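Local coordinates for protein haloacid dehalogenase-like hydrolase (Klebsiella pneumoniae subsp. pneumoniae, PDB 3PGV) that probably acts as a magnesium-dependent phosphatase of the Cof family within the haloacid dehalogenase superfamily, and holds a calcium ion in this crystal, at residues Arg78-His90 with Val208-Leu221. Numbering follows the deposited sequence.
Sequences RSYMITSNGARVH and VSKGHALEAVAKML. With EDO (1,2-ethanediol), chain K.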
ATOM      1  N   ARG A  78      12.358   7.290  13.015  1.00 53.71           N
ATOM      2  CA  ARG A  78      12.262   5.833  13.094  1.00 52.63           C
ATOM      3  C   ARG A  78      10.786   5.478  13.061  1.00 55.47           C
ATOM      4  O   ARG A  78      10.002   6.039  13.841  1.00 56.85           O
ATOM      5  CB  ARG A  78      12.922   5.298  14.408  1.00 53.29           C
ATOM      6  CG  ARG A  78      14.292   5.929  14.763  1.00 64.10           C
ATOM      7  CD  ARG A  78      15.488   5.078  14.368  1.00 65.71           C
ATOM      8  NE  ARG A  78      15.478   3.787  15.041  1.00 59.49           N
ATOM      9  CZ  ARG A  78      16.303   2.801  14.739  1.00 69.74           C
ATOM     10  NH1 ARG A  78      17.230   2.967  13.806  1.00 52.85           N
ATOM     11  NH2 ARG A  78      16.200   1.630  15.353  1.00 58.35           N
ATOM     12  N   SER A  79      10.383   4.601  12.133  1.00 49.32           N
ATOM     13  CA  SER A  79       8.968   4.256  11.964  0.50 47.88           C
ATOM     14  C   SER A  79       8.787   2.840  11.457  1.00 50.74           C
ATOM     15  O   SER A  79       9.679   2.300  10.797  1.00 50.79           O
ATOM     16  CB  SER A  79       8.297   5.232  10.997  0.50 50.51           C
ATOM     17  OG  SER A  79       8.971   5.257   9.749  0.50 59.16           O
ATOM     18  N   TYR A  80       7.598   2.248  11.711  1.00 46.14           N
ATOM     19  CA  TYR A  80       7.243   0.947  11.155  1.00 43.55           C
ATOM     20  C   TYR A  80       6.842   1.151   9.688  1.00 45.05           C
ATOM     21  O   TYR A  80       6.219   2.174   9.348  1.00 43.54           O
ATOM     22  CB  TYR A  80       6.088   0.314  11.930  1.00 43.79           C
ATOM     23  CG  TYR A  80       6.525  -0.444  13.165  1.00 46.62           C
ATOM     24  CD1 TYR A  80       7.075  -1.718  13.066  1.00 48.39           C
ATOM     25  CD2 TYR A  80       6.310   0.076  14.438  1.00 48.04           C
ATOM     26  CE1 TYR A  80       7.469  -2.425  14.200  1.00 49.90           C
ATOM     27  CE2 TYR A  80       6.674  -0.634  15.580  1.00 49.72           C
ATOM     28  CZ  TYR A  80       7.254  -1.887  15.458  1.00 57.26           C
ATOM     29  OH  TYR A  80       7.618  -2.594  16.584  1.00 57.99           O
HETATM   30  N   MSE A  81       7.232   0.217   8.821  1.00 40.13           N
HETATM   31  CA  MSE A  81       6.966   0.326   7.392  1.00 38.53           C
HETATM   32  C   MSE A  81       6.082  -0.830   6.928  1.00 40.80           C
HETATM   33  O   MSE A  81       6.487  -1.996   7.021  1.00 40.90           O
HETATM   34  CB  MSE A  81       8.298   0.343   6.612  1.00 41.69           C
HETATM   35  CG  MSE A  81       8.139   0.616   5.124  1.00 49.46           C
HETATM   36 SE   MSE A  81       7.488   2.431   4.715  0.75 58.33          SE
HETATM   37  CE  MSE A  81       8.778   3.463   5.740  1.00 55.97           C
ATOM     38  N   ILE A  82       4.853  -0.512   6.471  1.00 34.68           N
ATOM     39  CA  ILE A  82       3.930  -1.497   5.899  1.00 31.01           C
ATOM     40  C   ILE A  82       4.110  -1.474   4.393  1.00 33.62           C
ATOM     41  O   ILE A  82       3.916  -0.425   3.778  1.00 33.42           O
ATOM     42  CB  ILE A  82       2.458  -1.168   6.292  1.00 32.06           C
ATOM     43  CG1 ILE A  82       2.234  -1.289   7.805  1.00 32.57           C
ATOM     44  CG2 ILE A  82       1.466  -2.026   5.504  1.00 29.14           C
ATOM     45  CD1 ILE A  82       0.887  -0.753   8.264  1.00 33.49           C
ATOM     46  N   THR A  83       4.529  -2.605   3.794  1.00 28.75           N
ATOM     47  CA  THR A  83       4.694  -2.682   2.333  1.00 28.49           C
ATOM     48  C   THR A  83       3.836  -3.805   1.732  1.00 32.19           C
ATOM     49  O   THR A  83       3.192  -4.547   2.476  1.00 32.24           O
ATOM     50  CB  THR A  83       6.168  -2.800   1.949  1.00 32.76           C
ATOM     51  OG1 THR A  83       6.710  -4.001   2.509  1.00 28.72           O
ATOM     52  CG2 THR A  83       6.988  -1.575   2.371  1.00 25.93           C
ATOM     53  N   SER A  84       3.786  -3.892   0.385  1.00 28.67           N
ATOM     54  CA  SER A  84       2.952  -4.873  -0.344  1.00 27.76           C
ATOM     55  C   SER A  84       1.511  -4.930   0.215  1.00 29.62           C
ATOM     56  O   SER A  84       0.930  -6.012   0.349  1.00 27.53           O
ATOM     57  CB  SER A  84       3.602  -6.257  -0.347  1.00 30.80           C
ATOM     58  OG  SER A  84       4.776  -6.281  -1.142  1.00 34.30           O
ATOM     59  N   ASN A  85       0.946  -3.737   0.542  1.00 27.07           N
ATOM     60  CA  ASN A  85      -0.429  -3.566   1.038  1.00 26.33           C
ATOM     61  C   ASN A  85      -0.714  -4.357   2.297  1.00 29.88           C
ATOM     62  O   ASN A  85      -1.805  -4.876   2.457  1.00 28.40           O
ATOM     63  CB  ASN A  85      -1.446  -3.887  -0.052  1.00 26.66           C
ATOM     64  CG  ASN A  85      -1.385  -2.946  -1.207  1.00 38.11           C
ATOM     65  OD1 ASN A  85      -1.513  -1.735  -1.055  1.00 28.70           O
ATOM     66  ND2 ASN A  85      -1.280  -3.487  -2.395  1.00 30.01           N
ATOM     67  N   GLY A  86       0.266  -4.425   3.198  1.00 28.81           N
ATOM     68  CA  GLY A  86       0.098  -5.109   4.479  1.00 28.12           C
ATOM     69  C   GLY A  86       0.622  -6.528   4.525  1.00 32.02           C
ATOM     70  O   GLY A  86       0.564  -7.163   5.570  1.00 32.77           O
ATOM     71  N   ALA A  87       1.136  -7.049   3.399  1.00 28.89           N
ATOM     72  CA  ALA A  87       1.686  -8.411   3.377  1.00 28.09           C
ATOM     73  C   ALA A  87       3.018  -8.468   4.127  1.00 34.26           C
ATOM     74  O   ALA A  87       3.412  -9.531   4.595  1.00 35.92           O
ATOM     75  CB  ALA A  87       1.861  -8.885   1.945  1.00 27.83           C
ATOM     76  N   ARG A  88       3.689  -7.303   4.286  1.00 29.29           N
ATOM     77  CA  ARG A  88       4.962  -7.219   4.987  1.00 29.54           C
ATOM     78  C   ARG A  88       4.954  -6.062   5.986  1.00 33.85           C
ATOM     79  O   ARG A  88       4.381  -5.005   5.712  1.00 33.69           O
ATOM     80  CB  ARG A  88       6.129  -7.000   3.979  1.00 31.93           C
ATOM     81  CG  ARG A  88       6.353  -8.131   2.962  1.00 39.33           C
ATOM     82  CD  ARG A  88       6.985  -9.341   3.593  1.00 46.26           C
ATOM     83  NE  ARG A  88       7.453 -10.310   2.594  1.00 49.61           N
ATOM     84  CZ  ARG A  88       6.683 -11.254   2.055  1.00 61.72           C
ATOM     85  NH1 ARG A  88       5.392 -11.326   2.367  1.00 44.39           N
ATOM     86  NH2 ARG A  88       7.189 -12.110   1.179  1.00 46.10           N
ATOM     87  N   VAL A  89       5.654  -6.231   7.102  1.00 28.98           N
ATOM     88  CA  VAL A  89       5.939  -5.151   8.040  1.00 28.95           C
ATOM     89  C   VAL A  89       7.416  -5.217   8.431  1.00 34.00           C
ATOM     90  O   VAL A  89       7.941  -6.305   8.690  1.00 33.79           O
ATOM     91  CB  VAL A  89       4.999  -5.145   9.287  1.00 33.06           C
ATOM     92  CG1 VAL A  89       5.608  -4.344  10.434  1.00 33.76           C
ATOM     93  CG2 VAL A  89       3.625  -4.604   8.932  1.00 32.46           C
ATOM     94  N   HIS A  90       8.103  -4.072   8.388  1.00 31.29           N
ATOM     95  CA  HIS A  90       9.485  -3.966   8.825  1.00 32.08           C
ATOM     96  C   HIS A  90       9.573  -2.945   9.917  1.00 39.44           C
ATOM     97  O   HIS A  90       8.835  -1.965   9.895  1.00 40.82           O
ATOM     98  CB  HIS A  90      10.391  -3.549   7.664  1.00 32.16           C
ATOM     99  CG  HIS A  90      10.642  -4.627   6.659  1.00 34.37           C
ATOM    100  ND1 HIS A  90       9.671  -5.004   5.751  1.00 34.65           N
ATOM    101  CD2 HIS A  90      11.797  -5.272   6.356  1.00 36.72           C
ATOM    102  CE1 HIS A  90      10.241  -5.903   4.961  1.00 34.14           C
ATOM    103  NE2 HIS A  90      11.520  -6.099   5.286  1.00 35.71           N
ATOM    104  N   VAL A 208      -5.283  -9.717   4.638  1.00 28.75           N
ATOM    105  CA  VAL A 208      -4.127  -8.851   4.452  1.00 28.23           C
ATOM    106  C   VAL A 208      -4.572  -7.541   3.788  1.00 34.45           C
ATOM    107  O   VAL A 208      -5.199  -7.573   2.734  1.00 35.32           O
ATOM    108  CB  VAL A 208      -3.022  -9.555   3.632  1.00 30.67           C
ATOM    109  CG1 VAL A 208      -1.910  -8.575   3.238  1.00 30.09           C
ATOM    110  CG2 VAL A 208      -2.460 -10.753   4.379  1.00 29.85           C
ATOM    111  N   SER A 209      -4.306  -6.410   4.446  1.00 30.62           N
ATOM    112  CA  SER A 209      -4.571  -5.067   3.920  1.00 30.31           C
ATOM    113  C   SER A 209      -3.759  -4.081   4.727  1.00 34.54           C
ATOM    114  O   SER A 209      -3.207  -4.458   5.768  1.00 36.85           O
ATOM    115  CB  SER A 209      -6.062  -4.717   4.014  1.00 33.81           C
ATOM    116  OG  SER A 209      -6.439  -4.379   5.337  1.00 41.55           O
ATOM    117  N   LYS A 210      -3.697  -2.807   4.284  1.00 28.33           N
ATOM    118  CA  LYS A 210      -2.992  -1.782   5.050  1.00 28.60           C
ATOM    119  C   LYS A 210      -3.634  -1.598   6.439  1.00 32.64           C
ATOM    120  O   LYS A 210      -2.918  -1.374   7.424  1.00 32.42           O
ATOM    121  CB  LYS A 210      -2.967  -0.450   4.300  1.00 30.85           C
ATOM    122  CG  LYS A 210      -2.203  -0.485   2.991  1.00 26.45           C
ATOM    123  CD  LYS A 210      -2.134   0.898   2.400  1.00 31.42           C
ATOM    124  CE  LYS A 210      -1.520   0.927   1.034  1.00 29.02           C
ATOM    125  NZ  LYS A 210      -1.402   2.307   0.534  1.00 30.36           N
ATOM    126  N   GLY A 211      -4.969  -1.760   6.502  1.00 28.61           N
ATOM    127  CA  GLY A 211      -5.739  -1.642   7.733  1.00 29.84           C
ATOM    128  C   GLY A 211      -5.460  -2.738   8.731  1.00 36.32           C
ATOM    129  O   GLY A 211      -5.310  -2.464   9.922  1.00 37.50           O
ATOM    130  N   HIS A 212      -5.406  -3.997   8.264  1.00 33.91           N
ATOM    131  CA  HIS A 212      -5.114  -5.132   9.143  1.00 34.94           C
ATOM    132  C   HIS A 212      -3.670  -5.080   9.613  1.00 39.07           C
ATOM    133  O   HIS A 212      -3.394  -5.403  10.772  1.00 39.97           O
ATOM    134  CB  HIS A 212      -5.406  -6.466   8.444  1.00 35.64           C
ATOM    135  CG  HIS A 212      -6.854  -6.666   8.123  1.00 40.21           C
ATOM    136  ND1 HIS A 212      -7.410  -6.181   6.946  1.00 41.64           N
ATOM    137  CD2 HIS A 212      -7.828  -7.267   8.849  1.00 41.65           C
ATOM    138  CE1 HIS A 212      -8.691  -6.506   6.993  1.00 40.97           C
ATOM    139  NE2 HIS A 212      -8.990  -7.161   8.117  1.00 41.58           N
ATOM    140  N   ALA A 213      -2.742  -4.606   8.735  1.00 32.69           N
ATOM    141  CA  ALA A 213      -1.345  -4.444   9.117  1.00 31.87           C
ATOM    142  C   ALA A 213      -1.182  -3.284  10.113  1.00 37.08           C
ATOM    143  O   ALA A 213      -0.423  -3.412  11.085  1.00 38.92           O
ATOM    144  CB  ALA A 213      -0.492  -4.210   7.896  1.00 31.61           C
ATOM    145  N   LEU A 214      -1.974  -2.185   9.930  1.00 31.96           N
ATOM    146  CA  LEU A 214      -1.973  -1.051  10.859  1.00 32.46           C
ATOM    147  C   LEU A 214      -2.422  -1.487  12.236  1.00 38.05           C
ATOM    148  O   LEU A 214      -1.788  -1.123  13.230  1.00 39.73           O
ATOM    149  CB  LEU A 214      -2.862   0.101  10.342  1.00 32.31           C
ATOM    150  CG  LEU A 214      -3.023   1.293  11.308  1.00 36.80           C
ATOM    151  CD1 LEU A 214      -1.670   1.922  11.645  1.00 37.46           C
ATOM    152  CD2 LEU A 214      -3.986   2.307  10.766  1.00 37.30           C
ATOM    153  N   GLU A 215      -3.484  -2.308  12.306  1.00 35.58           N
ATOM    154  CA  GLU A 215      -3.962  -2.851  13.580  1.00 36.37           C
ATOM    155  C   GLU A 215      -2.843  -3.641  14.283  1.00 41.86           C
ATOM    156  O   GLU A 215      -2.630  -3.463  15.483  1.00 43.65           O
ATOM    157  CB  GLU A 215      -5.193  -3.735  13.364  1.00 37.43           C
ATOM    158  CG  GLU A 215      -5.745  -4.315  14.662  1.00 47.04           C
ATOM    159  CD  GLU A 215      -7.101  -4.981  14.558  1.00 63.86           C
ATOM    160  OE1 GLU A 215      -7.377  -5.625  13.518  1.00 46.55           O
ATOM    161  OE2 GLU A 215      -7.861  -4.918  15.550  1.00 60.30           O
ATOM    162  N   ALA A 216      -2.109  -4.495  13.520  1.00 36.96           N
ATOM    163  CA  ALA A 216      -1.005  -5.305  14.061  1.00 36.35           C
ATOM    164  C   ALA A 216       0.142  -4.410  14.567  1.00 41.98           C
ATOM    165  O   ALA A 216       0.648  -4.620  15.672  1.00 42.88           O
ATOM    166  CB  ALA A 216      -0.492  -6.263  12.995  1.00 35.42           C
ATOM    167  N   VAL A 217       0.493  -3.372  13.787  1.00 39.23           N
ATOM    168  CA  VAL A 217       1.556  -2.435  14.146  1.00 39.69           C
ATOM    169  C   VAL A 217       1.171  -1.612  15.376  1.00 46.45           C
ATOM    170  O   VAL A 217       1.976  -1.489  16.303  1.00 49.91           O
ATOM    171  CB  VAL A 217       1.969  -1.544  12.946  1.00 41.87           C
ATOM    172  CG1 VAL A 217       2.883  -0.414  13.393  1.00 42.29           C
ATOM    173  CG2 VAL A 217       2.632  -2.375  11.855  1.00 40.40           C
ATOM    174  N   ALA A 218      -0.082  -1.107  15.420  1.00 41.75           N
ATOM    175  CA  ALA A 218      -0.584  -0.351  16.571  1.00 42.79           C
ATOM    176  C   ALA A 218      -0.427  -1.167  17.850  1.00 47.49           C
ATOM    177  O   ALA A 218       0.069  -0.649  18.854  1.00 49.02           O
ATOM    178  CB  ALA A 218      -2.046   0.021  16.360  1.00 43.60           C
ATOM    179  N   LYS A 219      -0.750  -2.475  17.779  1.00 43.33           N
ATOM    180  CA  LYS A 219      -0.599  -3.384  18.912  1.00 44.22           C
ATOM    181  C   LYS A 219       0.879  -3.562  19.305  1.00 48.65           C
ATOM    182  O   LYS A 219       1.191  -3.553  20.494  1.00 51.35           O
ATOM    183  CB  LYS A 219      -1.272  -4.731  18.624  1.00 45.74           C
ATOM    184  CG  LYS A 219      -2.803  -4.643  18.621  1.00 51.08           C
ATOM    185  CD  LYS A 219      -3.457  -5.935  18.172  1.00 54.81           C
ATOM    186  CE  LYS A 219      -4.961  -5.813  18.185  1.00 67.62           C
ATOM    187  NZ  LYS A 219      -5.617  -7.030  17.647  1.00 80.84           N
HETATM  188  N   MSE A 220       1.806  -3.629  18.302  1.00 41.13           N
HETATM  189  CA  MSE A 220       3.259  -3.698  18.587  1.00 39.85           C
HETATM  190  C   MSE A 220       3.700  -2.456  19.367  1.00 48.35           C
HETATM  191  O   MSE A 220       4.607  -2.541  20.199  1.00 50.00           O
HETATM  192  CB  MSE A 220       4.075  -3.782  17.286  1.00 39.34           C
HETATM  193  CG  MSE A 220       3.792  -4.997  16.472  1.00 43.20           C
HETATM  194 SE   MSE A 220       4.659  -4.886  14.750  0.75 47.63          SE
HETATM  195  CE  MSE A 220       3.575  -6.286  13.805  1.00 42.82           C
ATOM    196  N   LEU A 221       3.084  -1.283  19.057  1.00 44.67           N
ATOM    197  CA  LEU A 221       3.411  -0.011  19.697  1.00 44.95           C
ATOM    198  C   LEU A 221       2.710   0.156  21.044  1.00 50.90           C
ATOM    199  O   LEU A 221       2.958   1.138  21.749  1.00 51.79           O
ATOM    200  CB  LEU A 221       3.054   1.165  18.764  1.00 43.40           C
ATOM    201  CG  LEU A 221       3.950   1.344  17.548  1.00 45.55           C
ATOM    202  CD1 LEU A 221       3.319   2.317  16.539  1.00 42.78           C
ATOM    203  CD2 LEU A 221       5.367   1.822  17.967  1.00 47.24           C
TER
HETATM  204  C1  EDO K 287       9.815   1.861  14.941  1.00 58.41           C
HETATM  205  O1  EDO K 287      10.044   0.454  14.840  1.00 58.14           O
HETATM  206  C2  EDO K 287      10.220   2.351  16.328  1.00 59.42           C
HETATM  207  O2  EDO K 287      10.256   3.788  16.339  1.00 69.15           O
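From Y80 opposite V217 to G86 opposite K210, the hairpin of strands 80-83 and 88-90 lies against helix 210-220, an instance of a helix covering one face of a Rossmann-like sheet. Strand 80-83 runs nearly antiparallel to the helix (157°), their axes 9.2 Å apart, whereas strand 88-90 runs with it at 33°. A classic beta bulge, with A87 and R88 both facing T83, follows the turn. The chains draw together at the turn, where the CA atoms of G86 and K210 are 4.6 Å apart and G86 CA packs on A213 CB. No hydrogen bond joins the two segments; the contact rests on van der Waals packing, mostly apolar along the strands. I82 CD1 reaches the first turns of the helix, 3.7 Å from A213 CB. V217 divides its branches: CG2 meets V89 CG2 at 3.8 Å, while CG1, anti to the backbone N, touches Y80 CB at 3.6 Å. Beyond it, the extended chain of M220 carries its selenium obliquely to the Y80 ring, 4.3 Å from the centroid and 34° off the normal, a Met-aromatic contact. L221 CD2 meets the same ring at its edge, and a 1,2-ethanediol, probably from the crystallisation liquor, sets O1 over one face. At the other end, V208 CG1 packs on the G86-A87 peptide. K210 passes N85 OD1, which accepts a hydrogen bond from N236, and brings NZ to salt bridges with D237 and the calcium ligand D27 at the metal site, consistent with the motif III lysine of haloacid dehalogenase-like enzymes. Strand 56-60 borders strand 80-83, and its V58 touches both V217 and I82; strand 96-99 flanks strand 88-90, with F98 against V89 and I97 against M220, while helix 238-243 packs beside L214 through M240.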